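Local coordinates for probable glutamine-binding lipoprotein GlnH (GLNBP) (Mycobacterium tuberculosis, PDB 6H20) that binds amino acids such as asparagine and glutamate and probably, as an aspartate-sensing lipoprotein, regulates protein kinase G to control glutamate metabolism, at residues C25-S30 against I124-R129; N133-Y138 against Y235-N240. All blocks are in the same frame, centred on the assembly; numbering follows the deposited sequence.

Contact 1. Residues C25-S30 against I124-R129; sequences CDPTAS and ITCERR. With ASN (asparagine), chain B.
A disulfide between Cys25 and Cys126 ties the N-terminal arm of GlnH to the first turn of helix 126-129, where Thr125 is the N-cap: its OG1 accepts from Arg128 N. The CB-SG-SG-CB torsion (chi3, -98°) lies near the relaxed right angle of a disulfide. This is the solvent side, with Cys25 exposed and Cys126 partly so. The tight part is at buried Pro27, in the type I turn from Asp26 to Ala29: Ile124 CG2 presses on Pro27 O (3.2 Å) and meets Pro27 CB (3.9 Å), the rigid ring suiting both the turn and an apolar neighbour. Towards buried Ser30 the contact turns polar. Arg129, extended from CG to NE, brings its guanidinium edge to the turn, NE donating to Pro27 O (2.7 Å, 154°) in the carbonyl plane. NH2 donates to a water and weakly to a second, which Ser30 OG meets only weakly, bonding chiefly to Phe134 O. With NH1 on Asn133 OD1, carbonyl, amide and water oxygens surround the Arg129 charge and fix its rotation. Arg128 points the other way: NH1 and NH2 grip OXT and O of the bound asparagine in two nearly straight bonds (170°), a pairing that probably steadies the ligand carboxylate's negative charge.

Contact 2. Residues N133-Y138 against Y235-N240; sequences NFSTVY and YGVGIN
The two segments run antiparallel, their end-to-end directions 151° apart, and form a strand pair in the sheet of one lobe of this two-lobed, family 3 solute-binding protein fold. Asn133 and Ile239 make a hydrogen-bonded pair, Asn133 N to Ile239 O at 2.8 Å in the carbonyl plane, with a return bond from Ile239 N (2.9 Å) that reaches Asn133 O from above its carbonyl plane. Phe134 faces Gly238 as the non-hydrogen-bonded pair. Beyond these two bridges one more backbone bond follows, Ser135 N to Val237 O, and Ser135 OG takes the place of a carbonyl as acceptor for Val237 N (2.8 Å). That hydroxyl sits between backbone N and carbonyl carbon (chi1 70°) and itself donates to Thr136 O, so a small polar residue suits the point where the segment bends away. Tyr138 N then rejoins through Tyr235 O. Glycine suits position 236, where Phe134 CD1 leaves little room and the Phe134 ring edge meets Gly236 C. Tyr138, with CG in the crowded position (chi1 72°), folds its ring back over the other segment, where Tyr235 CB lies over one face, 3.9 Å from the centroid, as a CH-pi contact. The two tyrosine rings cross obliquely, Tyr235 carrying its hydroxyl on to Asp209 at the asparagine pocket. The Tyr138 hydroxyl bonds to Asp78, and a water donates both to Tyr138 OH and to Gly236 O, each at 2.8 Å.

How the contacts relate
Contact 2 is buried in the sheet, whereas contact 1 is only partly buried and lies farther from the chain's centre, with the centres of the two about 9 Å apart. They are in series along the chain: helix 126-129 of contact 1 is followed by strand 132-134 of contact 2. Arg129 serves both, through NH1 on Asn133 OD1 and, weakly, NH2 on Phe134 O, while Ile124 CD1 packs on Gly236 CA (3.6 Å). Their chemistry follows their place: a disulfide, charged arginine and waters at the edge, mainly backbone bonds and aromatic contact inside. Their dealings with the asparagine differ too: Arg128 hydrogen-bonds its carboxylate twice, whereas Tyr235 merely touches it and bonds to Asp209.

Contact 1. Residues C25-S30 against I124-R129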
loop_
_atom_site.group_PDB
_atom_site.type_symbol
_atom_site.label_atom_id
_atom_site.label_comp_id
_atom_site.label_asym_id
_atom_site.label_seq_id
_atom_site.Cartn_x
_atom_site.Cartn_y
_atom_site.Cartn_z
ATOM N N CYS A 25 9.388 16.806 -6.737
ATOM C CA CYS A 25 8.821 17.309 -5.495
ATOM C C CYS A 25 9.448 16.704 -4.244
ATOM O O CYS A 25 9.101 17.138 -3.140
ATOM C CB CYS A 25 7.300 17.106 -5.484
ATOM S SG CYS A 25 6.746 15.468 -4.944
ATOM N N ASP A 26 10.369 15.737 -4.384
ATOM C CA ASP A 26 10.939 15.015 -3.247
ATOM C C ASP A 26 9.802 14.456 -2.398
ATOM O O ASP A 26 9.581 14.907 -1.265
ATOM C CB ASP A 26 11.839 15.930 -2.411
ATOM C CG ASP A 26 12.606 15.178 -1.340
ATOM O OD1 ASP A 26 12.620 13.930 -1.366
ATOM O OD2 ASP A 26 13.190 15.844 -0.460
ATOM N N PRO A 27 9.073 13.460 -2.906
ATOM C CA PRO A 27 7.761 13.157 -2.324
ATOM C C PRO A 27 7.811 12.623 -0.907
ATOM O O PRO A 27 6.857 12.852 -0.153
ATOM C CB PRO A 27 7.170 12.132 -3.306
ATOM C CG PRO A 27 8.374 11.471 -3.899
ATOM C CD PRO A 27 9.418 12.545 -4.010
ATOM N N THR A 28 8.883 11.928 -0.506
ATOM C CA THR A 28 8.843 11.229 0.776
ATOM C C THR A 28 9.133 12.118 1.980
ATOM O O THR A 28 8.992 11.642 3.110
ATOM C CB THR A 28 9.799 10.037 0.791
ATOM O OG1 THR A 28 11.143 10.498 0.628
ATOM C CG2 THR A 28 9.449 9.043 -0.326
ATOM N N ALA A 29 9.529 13.375 1.784
ATOM C CA ALA A 29 9.749 14.269 2.913
ATOM C C ALA A 29 8.414 14.750 3.468
ATOM O O ALA A 29 7.523 15.160 2.714
ATOM C CB ALA A 29 10.579 15.470 2.470
ATOM N N SER A 30 8.278 14.707 4.796
ATOM C CA SER A 30 7.007 15.019 5.445
ATOM C C SER A 30 7.228 16.008 6.592
ATOM O O SER A 30 8.307 16.594 6.697
ATOM C CB SER A 30 6.336 13.717 5.911
ATOM O OG SER A 30 5.035 13.919 6.442
ATOM N N ILE A 124 3.769 6.859 -1.810
ATOM C CA ILE A 124 3.862 8.314 -1.785
ATOM C C ILE A 124 4.421 8.759 -3.129
ATOM O O ILE A 124 5.541 8.388 -3.493
ATOM C CB ILE A 124 4.790 8.762 -0.652
ATOM C CG1 ILE A 124 4.287 8.314 0.724
ATOM C CG2 ILE A 124 4.980 10.292 -0.676
ATOM C CD1 ILE A 124 5.415 8.260 1.796
ATOM N N THR A 125 3.653 9.562 -3.864
ATOM C CA THR A 125 4.095 10.064 -5.160
ATOM C C THR A 125 3.846 11.566 -5.245
ATOM O O THR A 125 3.016 12.126 -4.522
ATOM C CB THR A 125 3.377 9.384 -6.341
ATOM O OG1 THR A 125 2.000 9.778 -6.357
ATOM C CG2 THR A 125 3.487 7.848 -6.246
ATOM N N CYS A 126 4.547 12.207 -6.178
ATOM C CA CYS A 126 4.351 13.639 -6.376
ATOM C C CYS A 126 2.945 13.946 -6.872
ATOM O O CYS A 126 2.319 14.916 -6.423
ATOM C CB CYS A 126 5.402 14.177 -7.336
ATOM S SG CYS A 126 7.027 14.263 -6.564
ATOM N N GLU A 127 2.424 13.134 -7.796
ATOM C CA GLU A 127 1.065 13.366 -8.275
ATOM C C GLU A 127 0.052 13.238 -7.145
ATOM O O GLU A 127 -0.874 14.051 -7.035
ATOM C CB GLU A 127 0.725 12.405 -9.417
ATOM C CG GLU A 127 1.255 12.843 -10.772
ATOM C CD GLU A 127 0.859 14.268 -11.130
ATOM O OE1 GLU A 127 1.759 15.130 -11.224
ATOM O OE2 GLU A 127 -0.349 14.526 -11.319
ATOM N N ARG A 128 0.218 12.235 -6.274
ATOM C CA ARG A 128 -0.720 12.098 -5.165
ATOM C C ARG A 128 -0.564 13.227 -4.160
ATOM O O ARG A 128 -1.547 13.641 -3.537
ATOM C CB ARG A 128 -0.561 10.734 -4.488
ATOM C CG ARG A 128 -1.086 9.598 -5.337
ATOM C CD ARG A 128 -0.681 8.253 -4.764
ATOM N NE ARG A 128 -1.207 7.180 -5.608
ATOM C CZ ARG A 128 -1.008 5.887 -5.370
ATOM N NH1 ARG A 128 -0.306 5.511 -4.306
ATOM N NH2 ARG A 128 -1.533 4.970 -6.181
ATOM N N ARG A 129 0.652 13.746 -4.002
ATOM C CA ARG A 129 0.876 14.836 -3.063
ATOM C C ARG A 129 0.218 16.141 -3.493
ATOM O O ARG A 129 0.075 17.045 -2.659
ATOM C CB ARG A 129 2.370 15.026 -2.838
ATOM C CG ARG A 129 2.878 14.194 -1.683
ATOM C CD ARG A 129 4.156 14.771 -1.104
ATOM N NE ARG A 129 4.532 14.180 0.181
ATOM C CZ ARG A 129 3.998 14.518 1.354
ATOM N NH1 ARG A 129 3.040 15.435 1.417
ATOM N NH2 ARG A 129 4.425 13.940 2.470
HETATM N N ASN B . 1.514 0.570 -3.579
HETATM C CA ASN B . 0.848 0.632 -4.879
HETATM C C ASN B . 0.020 1.902 -4.962
HETATM O O ASN B . -0.810 2.053 -5.877
HETATM C CB ASN B . -0.027 -0.602 -5.103
HETATM C CG ASN B . -1.218 -0.650 -4.178
HETATM O OD1 ASN B . -1.277 0.032 -3.159
HETATM N ND2 ASN B . -2.199 -1.438 -4.554
HETATM O OXT ASN B . 0.192 2.783 -4.091
HETATM O O HOH W 1 6.069 11.623 2.847
HETATM O O HOH W 2 3.903 16.314 4.417
#

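Contact 2. Residues N133-Y138 against Y235-N240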
loop_
_atom_site.group_PDB
_atom_site.type_symbol
_atom_site.label_atom_id
_atom_site.label_comp_id
_atom_site.label_asym_id
_atom_site.label_seq_id
_atom_site.Cartn_x
_atom_site.Cartn_y
_atom_site.Cartn_z
ATOM N N ASN A 133 -2.102 14.565 1.695
ATOM C CA ASN A 133 -0.857 14.577 2.445
ATOM C C ASN A 133 -0.437 13.153 2.806
ATOM O O ASN A 133 -1.212 12.204 2.707
ATOM C CB ASN A 133 -0.996 15.431 3.703
ATOM C CG ASN A 133 0.153 16.372 3.859
ATOM O OD1 ASN A 133 1.302 15.950 3.776
ATOM N ND2 ASN A 133 -0.137 17.654 4.043
ATOM N N PHE A 134 0.811 13.017 3.249
ATOM C CA PHE A 134 1.333 11.719 3.657
ATOM C C PHE A 134 2.243 11.885 4.862
ATOM O O PHE A 134 2.943 12.893 5.003
ATOM C CB PHE A 134 2.195 11.058 2.571
ATOM C CG PHE A 134 1.424 10.599 1.361
ATOM C CD1 PHE A 134 0.747 9.380 1.366
ATOM C CD2 PHE A 134 1.412 11.362 0.208
ATOM C CE1 PHE A 134 0.053 8.943 0.240
ATOM C CE2 PHE A 134 0.716 10.941 -0.921
ATOM C CZ PHE A 134 0.041 9.720 -0.908
ATOM N N SER A 135 2.250 10.861 5.709
ATOM C CA SER A 135 3.276 10.678 6.723
ATOM C C SER A 135 4.619 10.369 6.069
ATOM O O SER A 135 4.733 10.202 4.849
ATOM C CB SER A 135 2.932 9.478 7.606
ATOM O OG SER A 135 3.068 8.259 6.878
ATOM N N THR A 136 5.649 10.289 6.913
ATOM C CA THR A 136 6.917 9.717 6.486
ATOM C C THR A 136 6.731 8.247 6.091
ATOM O O THR A 136 5.694 7.618 6.341
ATOM C CB THR A 136 7.950 9.806 7.606
ATOM O OG1 THR A 136 7.446 9.165 8.789
ATOM C CG2 THR A 136 8.298 11.271 7.908
ATOM N N VAL A 137 7.771 7.689 5.471
ATOM C CA VAL A 137 7.681 6.336 4.919
ATOM C C VAL A 137 7.681 5.314 6.046
ATOM O O VAL A 137 8.571 5.321 6.907
ATOM C CB VAL A 137 8.862 6.089 3.968
ATOM C CG1 VAL A 137 8.862 4.637 3.456
ATOM C CG2 VAL A 137 8.856 7.088 2.825
ATOM N N TYR A 138 6.703 4.394 6.029
ATOM C CA TYR A 138 6.667 3.336 7.034
ATOM C C TYR A 138 7.051 1.955 6.510
ATOM O O TYR A 138 7.254 1.036 7.315
ATOM C CB TYR A 138 5.303 3.290 7.758
ATOM C CG TYR A 138 4.135 2.770 6.943
ATOM C CD1 TYR A 138 3.865 1.409 6.861
ATOM C CD2 TYR A 138 3.287 3.655 6.281
ATOM C CE1 TYR A 138 2.786 0.948 6.126
ATOM C CE2 TYR A 138 2.197 3.197 5.542
ATOM C CZ TYR A 138 1.969 1.833 5.465
ATOM O OH TYR A 138 0.899 1.385 4.734
ATOM N N TYR A 235 5.691 3.424 1.161
ATOM C CA TYR A 235 4.347 3.545 1.720
ATOM C C TYR A 235 4.264 4.686 2.722
ATOM O O TYR A 235 5.123 4.838 3.595
ATOM C CB TYR A 235 3.961 2.270 2.466
ATOM C CG TYR A 235 3.782 1.031 1.625
ATOM C CD1 TYR A 235 3.883 1.057 0.235
ATOM C CD2 TYR A 235 3.520 -0.171 2.237
ATOM C CE1 TYR A 235 3.708 -0.121 -0.527
ATOM C CE2 TYR A 235 3.341 -1.332 1.500
ATOM C CZ TYR A 235 3.438 -1.306 0.131
ATOM O OH TYR A 235 3.253 -2.486 -0.576
ATOM N N GLY A 236 3.189 5.460 2.628
ATOM C CA GLY A 236 2.902 6.476 3.616
ATOM C C GLY A 236 1.473 6.320 4.098
ATOM O O GLY A 236 0.627 5.726 3.423
ATOM N N VAL A 237 1.212 6.853 5.287
ATOM C CA VAL A 237 -0.160 6.988 5.770
ATOM C C VAL A 237 -0.768 8.191 5.071
ATOM O O VAL A 237 -0.231 9.299 5.148
ATOM C CB VAL A 237 -0.193 7.165 7.295
ATOM C CG1 VAL A 237 -1.621 7.444 7.773
ATOM C CG2 VAL A 237 0.407 5.954 7.982
ATOM N N GLY A 238 -1.877 7.971 4.360
ATOM C CA GLY A 238 -2.524 9.039 3.611
ATOM C C GLY A 238 -3.460 9.837 4.506
ATOM O O GLY A 238 -4.182 9.277 5.326
ATOM N N ILE A 239 -3.400 11.162 4.360
ATOM C CA ILE A 239 -4.079 12.105 5.239
ATOM C C ILE A 239 -4.651 13.211 4.366
ATOM O O ILE A 239 -4.101 13.535 3.311
ATOM C CB ILE A 239 -3.077 12.659 6.289
ATOM C CG1 ILE A 239 -2.654 11.537 7.243
ATOM C CG2 ILE A 239 -3.670 13.851 7.066
ATOM C CD1 ILE A 239 -1.392 11.815 8.039
ATOM N N ASN A 240 -5.771 13.789 4.802
ATOM C CA ASN A 240 -6.345 14.907 4.062
ATOM C C ASN A 240 -5.312 16.022 3.902
ATOM O O ASN A 240 -4.555 16.333 4.827
ATOM C CB ASN A 240 -7.595 15.431 4.766
ATOM C CG ASN A 240 -8.148 16.675 4.109
ATOM O OD1 ASN A 240 -7.689 17.791 4.379
ATOM N ND2 ASN A 240 -9.145 16.498 3.248
HETATM O O HOH W 3 -0.618 3.237 3.350
#